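Local coordinates for endoglucanase A (Clostridium longisporum, PDB 6Q1I), which hydrolyses internal beta-1,4-glucosidic linkages in cellulose, lichenan and barley beta-glucan, and also degrades xylan, through a family 5 glycoside hydrolase domain, at residues M21-N26 with A67-I72; A231-Y236 with V278-G283; G283-I288 with I312-W317. All coordinates share one frame; numbering follows the deposited sequence. Where two conformers were deposited one is given.

Contact 1. Residues M21-N26 with A67-I72; sequences MGVGWN and AGFKTI
Trp25 lays its CB over one face of the Phe69 ring, 4.3 Å from CB to the ring centroid and close to the ring normal, a CH-pi contact. With CG anti to the backbone N (chi1 -176°), the indole runs on beyond CB and turns an edge to the same ring. The five-membered ring of Trp25 and the ring of Phe69 are 5.5 Å apart at their centroids with planes at 56°, an edge-to-face pair. Val23 meets Phe69 from the side of the ring plane opposite Trp25 CB, its CG1 lying 4.0 Å from Phe69 CD2 and its CG2 near CE2. Farther along, Ile72 points the same way as Trp25 and lies beside it, CD1 of Ile72 touching CE3 of Trp25.

The backbones are joined by two bonds in parallel sense, the first from Lys70 just before its strand: Lys70 N to Val23 O at 2.9 Å, fairly straight, and Trp25 N to Thr71 O, also 2.9 Å but bent to 142° at the hydrogen. At Gly24 the chains come so close that its CA lies 3.0 Å from Thr71 O, where a side chain would clash. Thr71 N is buried without a partner. The Thr71 hydroxyl OG1 donates to Met21 O at 2.7 Å, in the carbonyl plane on a lone pair. A water accepts from Val23 N and donates to Gly68 O, a bridge beside the direct bonds.

These are the first two strands of the barrel. Helix 58-67 packs against Trp25, Phe69 and Ile72 from outside, and helix 343-356 against Val23 and Phe69, while Met21 and Thr71 lie on the other face, beside Tyr109 and Ile111 of strand 109-113.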
loop_
_atom_site.group_PDB
_atom_site.type_symbol
_atom_site.label_atom_id
_atom_site.label_comp_id
_atom_site.label_asym_id
_atom_site.label_seq_id
_atom_site.Cartn_x
_atom_site.Cartn_y
_atom_site.Cartn_z
ATOM N N MET A 21 1.372 -1.563 -14.215
ATOM C CA MET A 21 1.570 -2.178 -12.902
ATOM C C MET A 21 0.698 -3.408 -12.647
ATOM O O MET A 21 1.007 -4.195 -11.745
ATOM C CB MET A 21 1.359 -1.125 -11.809
ATOM C CG MET A 21 2.474 -0.094 -11.738
ATOM S SD MET A 21 2.097 1.284 -10.635
ATOM C CE MET A 21 1.990 0.472 -9.048
ATOM N N GLY A 22 -0.378 -3.595 -13.401
ATOM C CA GLY A 22 -1.122 -4.837 -13.349
ATOM C C GLY A 22 -1.761 -5.074 -12.001
ATOM O O GLY A 22 -2.198 -4.146 -11.317
ATOM N N VAL A 23 -1.892 -6.353 -11.655
ATOM C CA VAL A 23 -2.319 -6.764 -10.322
ATOM C C VAL A 23 -1.080 -7.017 -9.477
ATOM O O VAL A 23 -0.064 -7.543 -9.958
ATOM C CB VAL A 23 -3.283 -7.969 -10.366
ATOM C CG1 VAL A 23 -2.630 -9.230 -10.953
ATOM C CG2 VAL A 23 -3.839 -8.255 -8.991
ATOM N N GLY A 24 -1.154 -6.608 -8.210
ATOM C CA GLY A 24 -0.008 -6.634 -7.329
ATOM C C GLY A 24 -0.286 -7.375 -6.032
ATOM O O GLY A 24 -1.406 -7.825 -5.761
ATOM N N TRP A 25 0.766 -7.456 -5.221
ATOM C CA TRP A 25 0.765 -8.240 -3.993
ATOM C C TRP A 25 1.563 -7.498 -2.933
ATOM O O TRP A 25 2.658 -7.011 -3.217
ATOM C CB TRP A 25 1.374 -9.605 -4.315
ATOM C CG TRP A 25 1.403 -10.631 -3.221
ATOM C CD1 TRP A 25 0.433 -11.540 -2.931
ATOM C CD2 TRP A 25 2.480 -10.886 -2.311
ATOM N NE1 TRP A 25 0.840 -12.354 -1.896
ATOM C CE2 TRP A 25 2.089 -11.965 -1.493
ATOM C CE3 TRP A 25 3.740 -10.313 -2.115
ATOM C CZ2 TRP A 25 2.909 -12.473 -0.491
ATOM C CZ3 TRP A 25 4.553 -10.823 -1.114
ATOM C CH2 TRP A 25 4.131 -11.887 -0.317
ATOM N N ASN A 26 0.997 -7.386 -1.721
ATOM C CA ASN A 26 1.668 -6.771 -0.578
ATOM C C ASN A 26 2.369 -7.828 0.261
ATOM O O ASN A 26 1.745 -8.822 0.649
ATOM C CB ASN A 26 0.664 -6.111 0.379
ATOM C CG ASN A 26 0.235 -4.733 -0.042
ATOM O OD1 ASN A 26 0.884 -3.745 0.299
ATOM N ND2 ASN A 26 -0.905 -4.647 -0.717
ATOM N N ALA A 67 3.555 -16.305 -10.595
ATOM C CA ALA A 67 2.110 -16.447 -10.677
ATOM C C ALA A 67 1.489 -15.432 -11.623
ATOM O O ALA A 67 0.364 -15.646 -12.080
ATOM C CB ALA A 67 1.492 -16.300 -9.286
ATOM N N GLY A 68 2.181 -14.332 -11.914
ATOM C CA GLY A 68 1.680 -13.332 -12.840
ATOM C C GLY A 68 1.419 -11.968 -12.239
ATOM O O GLY A 68 0.965 -11.074 -12.966
ATOM N N PHE A 69 1.659 -11.758 -10.947
ATOM C CA PHE A 69 1.611 -10.413 -10.389
ATOM C C PHE A 69 2.746 -9.584 -10.982
ATOM O O PHE A 69 3.855 -10.086 -11.183
ATOM C CB PHE A 69 1.773 -10.483 -8.870
ATOM C CG PHE A 69 0.641 -11.195 -8.162
ATOM C CD1 PHE A 69 0.728 -12.539 -7.846
ATOM C CD2 PHE A 69 -0.500 -10.511 -7.796
ATOM C CE1 PHE A 69 -0.299 -13.184 -7.205
ATOM C CE2 PHE A 69 -1.532 -11.155 -7.145
ATOM C CZ PHE A 69 -1.434 -12.497 -6.854
ATOM N N LYS A 70 2.483 -8.300 -11.237
ATOM C CA LYS A 70 3.487 -7.427 -11.833
ATOM C C LYS A 70 4.066 -6.409 -10.866
ATOM O O LYS A 70 5.066 -5.761 -11.203
ATOM C CB LYS A 70 2.920 -6.720 -13.073
ATOM C CG LYS A 70 2.816 -7.648 -14.289
ATOM C CD LYS A 70 2.364 -6.905 -15.534
ATOM C CE LYS A 70 3.463 -6.013 -16.098
ATOM N NZ LYS A 70 3.009 -5.278 -17.319
ATOM N N THR A 71 3.457 -6.245 -9.695
ATOM C CA THR A 71 3.874 -5.278 -8.691
ATOM C C THR A 71 3.894 -5.946 -7.327
ATOM O O THR A 71 2.996 -6.732 -7.001
ATOM C CB THR A 71 2.864 -4.110 -8.655
ATOM O OG1 THR A 71 2.893 -3.414 -9.905
ATOM C CG2 THR A 71 3.181 -3.110 -7.557
ATOM N N ILE A 72 4.900 -5.618 -6.515
ATOM C CA ILE A 72 4.891 -5.938 -5.091
ATOM C C ILE A 72 5.008 -4.634 -4.305
ATOM O O ILE A 72 5.879 -3.799 -4.589
ATOM C CB ILE A 72 5.988 -6.950 -4.702
ATOM C CG1 ILE A 72 5.619 -8.324 -5.271
ATOM C CG2 ILE A 72 6.149 -6.999 -3.189
ATOM C CD1 ILE A 72 6.563 -9.440 -4.871
HETATM O O HOH W 1 -0.339 -8.452 -13.324
#

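Contact 2. Residues A231-Y236 with V278-G283; sequences ASVHAY and VPVVIG
Val233 fits one methyl between two neighbours on the adjacent strand: its CG2 lies 4.1 Å from Val280 CG2 and equally far from Ile282 CG1. That methyl occupies the slot between the backbone N and the carbonyl carbon (chi1 -62°). Val280 adopts a different rotamer, chi1 57°, which sets its CG2 anti to the backbone N and directs it at Val233. Ile282 divides its branches: CG1 meets Val233, while CG2, anti to the backbone N, reaches the CB of Ala235 at 4.3 Å. At the start of the pairing Ala231 CB touches Val278 CG2 at 4.2 Å.

Four backbone bonds set the parallel register that brings these side chains together. Pro279 O accepts from Ala231 N at 2.9 Å, Ala231 O from Val281 N, Val281 O from Val233 N at 3.2 Å, and Val233 O from Gly283 N, the last more bent. The strand axes are turned by 34°.

Ser232 and Val281 occupy the opposite face. Beyond them His234 brings CD2 to 3.9 Å from Gly283 C, obliquely to its ring, and its ND1 hydrogen-bonds NE2 of Gln160, which replaces the residue that is probably the proton donor. Helix 256-275 packs on the Ala231 and Ile282 side. Parallel strands with helices outside and catalytic residues at the C-terminal strand ends are characteristic of the (beta/alpha)8 barrel of family 5 glycoside hydrolases.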
loop_
_atom_site.group_PDB
_atom_site.type_symbol
_atom_site.label_atom_id
_atom_site.label_comp_id
_atom_site.label_asym_id
_atom_site.label_seq_id
_atom_site.Cartn_x
_atom_site.Cartn_y
_atom_site.Cartn_z
ATOM N N ALA A 231 -2.146 9.227 -6.905
ATOM C CA ALA A 231 -2.982 9.115 -5.714
ATOM C C ALA A 231 -3.041 7.662 -5.238
ATOM O O ALA A 231 -3.152 6.740 -6.050
ATOM C CB ALA A 231 -4.395 9.599 -6.030
ATOM N N SER A 232 -3.021 7.473 -3.918
ATOM C CA SER A 232 -3.142 6.166 -3.280
ATOM C C SER A 232 -4.450 6.092 -2.499
ATOM O O SER A 232 -4.698 6.917 -1.615
ATOM C CB SER A 232 -1.975 5.939 -2.311
ATOM O OG SER A 232 -2.170 4.766 -1.547
ATOM N N VAL A 233 -5.268 5.078 -2.791
ATOM C CA VAL A 233 -6.401 4.723 -1.948
ATOM C C VAL A 233 -6.337 3.232 -1.650
ATOM O O VAL A 233 -5.734 2.451 -2.390
ATOM C CB VAL A 233 -7.779 5.102 -2.545
ATOM C CG1 VAL A 233 -7.891 6.600 -2.741
ATOM C CG2 VAL A 233 -8.032 4.377 -3.855
ATOM N N HIS A 234 -6.962 2.850 -0.538
ATOM C CA HIS A 234 -7.169 1.456 -0.162
ATOM C C HIS A 234 -8.667 1.208 -0.192
ATOM O O HIS A 234 -9.453 2.057 0.239
ATOM C CB HIS A 234 -6.583 1.182 1.220
ATOM C CG HIS A 234 -5.111 1.428 1.283
ATOM N ND1 HIS A 234 -4.412 1.485 2.464
ATOM C CD2 HIS A 234 -4.208 1.655 0.302
ATOM C CE1 HIS A 234 -3.144 1.748 2.212
ATOM N NE2 HIS A 234 -2.992 1.850 0.907
ATOM N N ALA A 235 -9.069 0.067 -0.748
ATOM C CA ALA A 235 -10.495 -0.156 -1.010
ATOM C C ALA A 235 -10.801 -1.646 -0.835
ATOM O O ALA A 235 -10.859 -2.432 -1.790
ATOM C CB ALA A 235 -10.887 0.351 -2.397
ATOM N N TYR A 236 -11.013 -2.029 0.422
ATOM C CA TYR A 236 -11.437 -3.380 0.785
ATOM C C TYR A 236 -12.949 -3.434 0.585
ATOM O O TYR A 236 -13.742 -3.383 1.528
ATOM C CB TYR A 236 -11.047 -3.670 2.221
ATOM C CG TYR A 236 -9.559 -3.790 2.464
ATOM C CD1 TYR A 236 -8.789 -2.683 2.818
ATOM C CD2 TYR A 236 -8.920 -5.015 2.357
ATOM C CE1 TYR A 236 -7.442 -2.807 3.062
ATOM C CE2 TYR A 236 -7.581 -5.147 2.607
ATOM C CZ TYR A 236 -6.837 -4.047 2.951
ATOM O OH TYR A 236 -5.498 -4.198 3.217
ATOM N N VAL A 278 -4.144 13.388 -11.982
ATOM C CA VAL A 278 -3.257 12.301 -11.571
ATOM C C VAL A 278 -3.873 10.923 -11.769
ATOM O O VAL A 278 -5.100 10.760 -11.680
ATOM C CB VAL A 278 -2.793 12.451 -10.104
ATOM C CG1 VAL A 278 -1.962 13.707 -9.937
ATOM C CG2 VAL A 278 -3.962 12.389 -9.120
ATOM N N PRO A 279 -3.046 9.901 -11.972
ATOM C CA PRO A 279 -3.532 8.519 -11.895
ATOM C C PRO A 279 -3.762 8.110 -10.451
ATOM O O PRO A 279 -3.406 8.820 -9.508
ATOM C CB PRO A 279 -2.405 7.706 -12.528
ATOM C CG PRO A 279 -1.190 8.567 -12.424
ATOM C CD PRO A 279 -1.599 9.987 -12.213
ATOM N N VAL A 280 -4.357 6.926 -10.285
ATOM C CA VAL A 280 -4.660 6.358 -8.978
ATOM C C VAL A 280 -4.239 4.892 -8.947
ATOM O O VAL A 280 -4.414 4.158 -9.926
ATOM C CB VAL A 280 -6.149 6.552 -8.595
ATOM C CG1 VAL A 280 -7.087 5.948 -9.640
ATOM C CG2 VAL A 280 -6.437 5.996 -7.209
ATOM N N VAL A 281 -3.681 4.473 -7.815
ATOM C CA VAL A 281 -3.359 3.079 -7.537
ATOM C C VAL A 281 -4.126 2.669 -6.290
ATOM O O VAL A 281 -4.099 3.376 -5.275
ATOM C CB VAL A 281 -1.847 2.885 -7.321
ATOM C CG1 VAL A 281 -1.544 1.532 -6.672
ATOM C CG2 VAL A 281 -1.079 3.056 -8.629
ATOM N N ILE A 282 -4.795 1.522 -6.357
ATOM C CA ILE A 282 -5.424 0.908 -5.191
ATOM C C ILE A 282 -4.344 0.043 -4.539
ATOM O O ILE A 282 -4.098 -1.097 -4.949
ATOM C CB ILE A 282 -6.669 0.105 -5.570
ATOM C CG1 ILE A 282 -7.732 1.026 -6.172
ATOM C CG2 ILE A 282 -7.231 -0.610 -4.352
ATOM C CD1 ILE A 282 -8.890 0.307 -6.828
ATOM N N GLY A 283 -3.670 0.596 -3.525
ATOM C CA GLY A 283 -2.512 -0.067 -2.957
ATOM C C GLY A 283 -2.815 -1.188 -1.995
ATOM O O GLY A 283 -1.899 -1.940 -1.640
#

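Contact 3. Residues G283-I288 with I312-W317; sequences GQFGSI and IPCVWW. Unlike the reference sequence in segment 283-288: Gln284 (reference Glu).
Gly286 presses its CA onto one face of the Trp316 indole, 3.6 Å from CA to the centroid of the six-membered ring and almost on the ring normal. A CB here would lie tight against Trp316 CE2, so this CH-pi contact depends on the bare backbone. The chain continues across the same indole, bringing Ser287 N to 3.4 Å from Trp316 CH2. On the other flank Trp316 turns an edge to the face of Phe285: CE3 of Trp316 lies 4.0 Å from CZ of Phe285, and the planes stand at 75°. Phe285 reaches this place with CG in the crowded position between its backbone N and carbonyl carbon (chi1 81°), which also brings its CE1 to 3.7 Å from Cys314 CB.

Fewer side-chain atoms meet at Gln284 than around Phe285 and Trp316: its CB points away from the other strand, and only its CG and amide end meet Trp317. The amide lies alongside the Trp317 ring without stacking flat on it; CD of Gln284 is 3.6 Å from CE3 of Trp317, while NE2 sits over the rim. Gln284 occupies the position of the probable nucleophile, a glutamate in the natural enzyme, and its OE1 is hydrogen-bonded by Arg73. Neither end opens to solvent, since all the touching residues are buried.

The strands diverge by 59°. Consistent with this, Trp317 N to Phe285 O is straight at 2.9 Å, whereas Phe285 N to Val315 O, at 3.1 Å, is markedly bent.

The pair belongs to a beta-alpha-beta unit whose helix 293-309 packs outside on Phe285 and Cys314, with Tyr303 stacked on Phe285. On the inner side Asn26 of strand 23-27 touches Gln284, Val315 and Trp317.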
loop_
_atom_site.group_PDB
_atom_site.type_symbol
_atom_site.label_atom_id
_atom_site.label_comp_id
_atom_site.label_asym_id
_atom_site.label_seq_id
_atom_site.Cartn_x
_atom_site.Cartn_y
_atom_site.Cartn_z
ATOM N N GLY A 283 -3.670 0.596 -3.525
ATOM C CA GLY A 283 -2.512 -0.067 -2.957
ATOM C C GLY A 283 -2.815 -1.188 -1.995
ATOM O O GLY A 283 -1.899 -1.940 -1.640
ATOM N N GLN A 284 -4.072 -1.311 -1.566
ATOM C CA GLN A 284 -4.537 -2.437 -0.759
ATOM C C GLN A 284 -5.983 -2.734 -1.119
ATOM O O GLN A 284 -6.815 -1.821 -1.154
ATOM C CB GLN A 284 -4.477 -2.153 0.751
ATOM C CG GLN A 284 -3.086 -1.868 1.301
ATOM C CD GLN A 284 -3.014 -1.639 2.806
ATOM O OE1 GLN A 284 -2.019 -1.139 3.314
ATOM N NE2 GLN A 284 -4.040 -2.027 3.510
ATOM N N PHE A 285 -6.280 -4.014 -1.345
ATOM C CA PHE A 285 -7.639 -4.541 -1.391
ATOM C C PHE A 285 -7.561 -6.013 -1.007
ATOM O O PHE A 285 -6.475 -6.560 -0.804
ATOM C CB PHE A 285 -8.328 -4.314 -2.748
ATOM C CG PHE A 285 -7.956 -5.307 -3.822
ATOM C CD1 PHE A 285 -6.672 -5.365 -4.330
ATOM C CD2 PHE A 285 -8.914 -6.152 -4.357
ATOM C CE1 PHE A 285 -6.334 -6.275 -5.335
ATOM C CE2 PHE A 285 -8.581 -7.057 -5.360
ATOM C CZ PHE A 285 -7.294 -7.109 -5.849
ATOM N N GLY A 286 -8.709 -6.658 -0.924
ATOM C CA GLY A 286 -8.757 -8.069 -0.596
ATOM C C GLY A 286 -10.032 -8.394 0.149
ATOM O O GLY A 286 -10.885 -7.538 0.380
ATOM N N SER A 287 -10.149 -9.675 0.503
ATOM C CA SER A 287 -11.239 -10.171 1.330
ATOM C C SER A 287 -10.694 -11.170 2.341
ATOM O O SER A 287 -9.677 -11.830 2.103
ATOM C CB SER A 287 -12.330 -10.849 0.494
ATOM O OG SER A 287 -11.791 -11.960 -0.194
ATOM N N ILE A 288 -11.371 -11.252 3.488
ATOM C CA ILE A 288 -10.983 -12.183 4.546
ATOM C C ILE A 288 -11.657 -13.542 4.375
ATOM O O ILE A 288 -12.615 -13.690 3.612
ATOM C CB ILE A 288 -11.237 -11.600 5.952
ATOM C CG1 ILE A 288 -12.728 -11.439 6.228
ATOM C CG2 ILE A 288 -10.502 -10.272 6.115
ATOM C CD1 ILE A 288 -13.033 -11.021 7.652
ATOM N N ILE A 312 -6.431 1.171 -13.538
ATOM C CA ILE A 312 -6.153 1.276 -12.111
ATOM C C ILE A 312 -5.453 -0.005 -11.658
ATOM O O ILE A 312 -6.088 -1.069 -11.607
ATOM C CB ILE A 312 -7.433 1.503 -11.293
ATOM C CG1 ILE A 312 -8.184 2.744 -11.782
ATOM C CG2 ILE A 312 -7.084 1.605 -9.803
ATOM C CD1 ILE A 312 -9.534 2.945 -11.123
ATOM N N PRO A 313 -4.177 0.048 -11.283
ATOM C CA PRO A 313 -3.547 -1.101 -10.621
ATOM C C PRO A 313 -4.174 -1.358 -9.255
ATOM O O PRO A 313 -4.577 -0.427 -8.552
ATOM C CB PRO A 313 -2.084 -0.663 -10.468
ATOM C CG PRO A 313 -1.897 0.460 -11.423
ATOM C CD PRO A 313 -3.221 1.138 -11.533
ATOM N N CYS A 314 -4.227 -2.638 -8.866
ATOM C CA CYS A 314 -4.755 -3.008 -7.563
ATOM C C CYS A 314 -3.857 -4.068 -6.955
ATOM O O CYS A 314 -3.416 -5.003 -7.627
ATOM C CB CYS A 314 -6.219 -3.448 -7.654
ATOM S SG CYS A 314 -6.546 -4.642 -8.952
ATOM N N VAL A 315 -3.582 -3.895 -5.663
ATOM C CA VAL A 315 -2.538 -4.639 -4.956
ATOM C C VAL A 315 -3.176 -5.370 -3.769
ATOM O O VAL A 315 -3.642 -4.740 -2.808
ATOM C CB VAL A 315 -1.416 -3.694 -4.504
ATOM C CG1 VAL A 315 -0.235 -4.478 -3.992
ATOM C CG2 VAL A 315 -0.975 -2.758 -5.647
ATOM N N TRP A 316 -3.195 -6.704 -3.833
ATOM C CA TRP A 316 -3.808 -7.508 -2.780
ATOM C C TRP A 316 -2.981 -7.428 -1.495
ATOM O O TRP A 316 -1.753 -7.507 -1.535
ATOM C CB TRP A 316 -3.897 -8.966 -3.244
ATOM C CG TRP A 316 -4.592 -9.872 -2.257
ATOM C CD1 TRP A 316 -4.049 -10.430 -1.131
ATOM C CD2 TRP A 316 -5.961 -10.309 -2.296
ATOM N NE1 TRP A 316 -4.993 -11.185 -0.467
ATOM C CE2 TRP A 316 -6.170 -11.132 -1.164
ATOM C CE3 TRP A 316 -7.023 -10.106 -3.187
ATOM C CZ2 TRP A 316 -7.399 -11.745 -0.900
ATOM C CZ3 TRP A 316 -8.233 -10.726 -2.931
ATOM C CH2 TRP A 316 -8.413 -11.529 -1.793
ATOM N N TRP A 317 -3.662 -7.286 -0.352
ATOM C CA TRP A 317 -2.998 -7.302 0.958
ATOM C C TRP A 317 -2.818 -8.748 1.427
ATOM O O TRP A 317 -3.795 -9.413 1.779
ATOM C CB TRP A 317 -3.816 -6.515 1.989
ATOM C CG TRP A 317 -3.147 -6.500 3.325
ATOM C CD1 TRP A 317 -3.475 -7.262 4.423
ATOM C CD2 TRP A 317 -1.993 -5.735 3.702
ATOM N NE1 TRP A 317 -2.591 -7.012 5.452
ATOM C CE2 TRP A 317 -1.671 -6.085 5.034
ATOM C CE3 TRP A 317 -1.203 -4.786 3.044
ATOM C CZ2 TRP A 317 -0.607 -5.501 5.723
ATOM C CZ3 TRP A 317 -0.140 -4.211 3.726
ATOM C CH2 TRP A 317 0.153 -4.574 5.049
#

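How the contacts relate
From the N terminus, contact 1 closes the first loop, bringing strand 71-74 back beside strand 23-27 after helix 58-67. Contact 2 closes a later one around helix 256-275, and contact 3 follows directly around helix 293-309. The three loops come in series, none nesting or crossing, though contacts 2 and 3 share Gly283. Strand 280-285 thus pairs on both edges, with Ile282 N to Pro313 O at 2.9 Å on the contact 3 side. Contact 3 then meets contact 1 where the barrel closes: Gly24 N lies 2.8 Å from Cys314 O. Together they tie strands 229-234, 280-285, 314-318, 23-27 and 71-74 into one continuous arc of the wall.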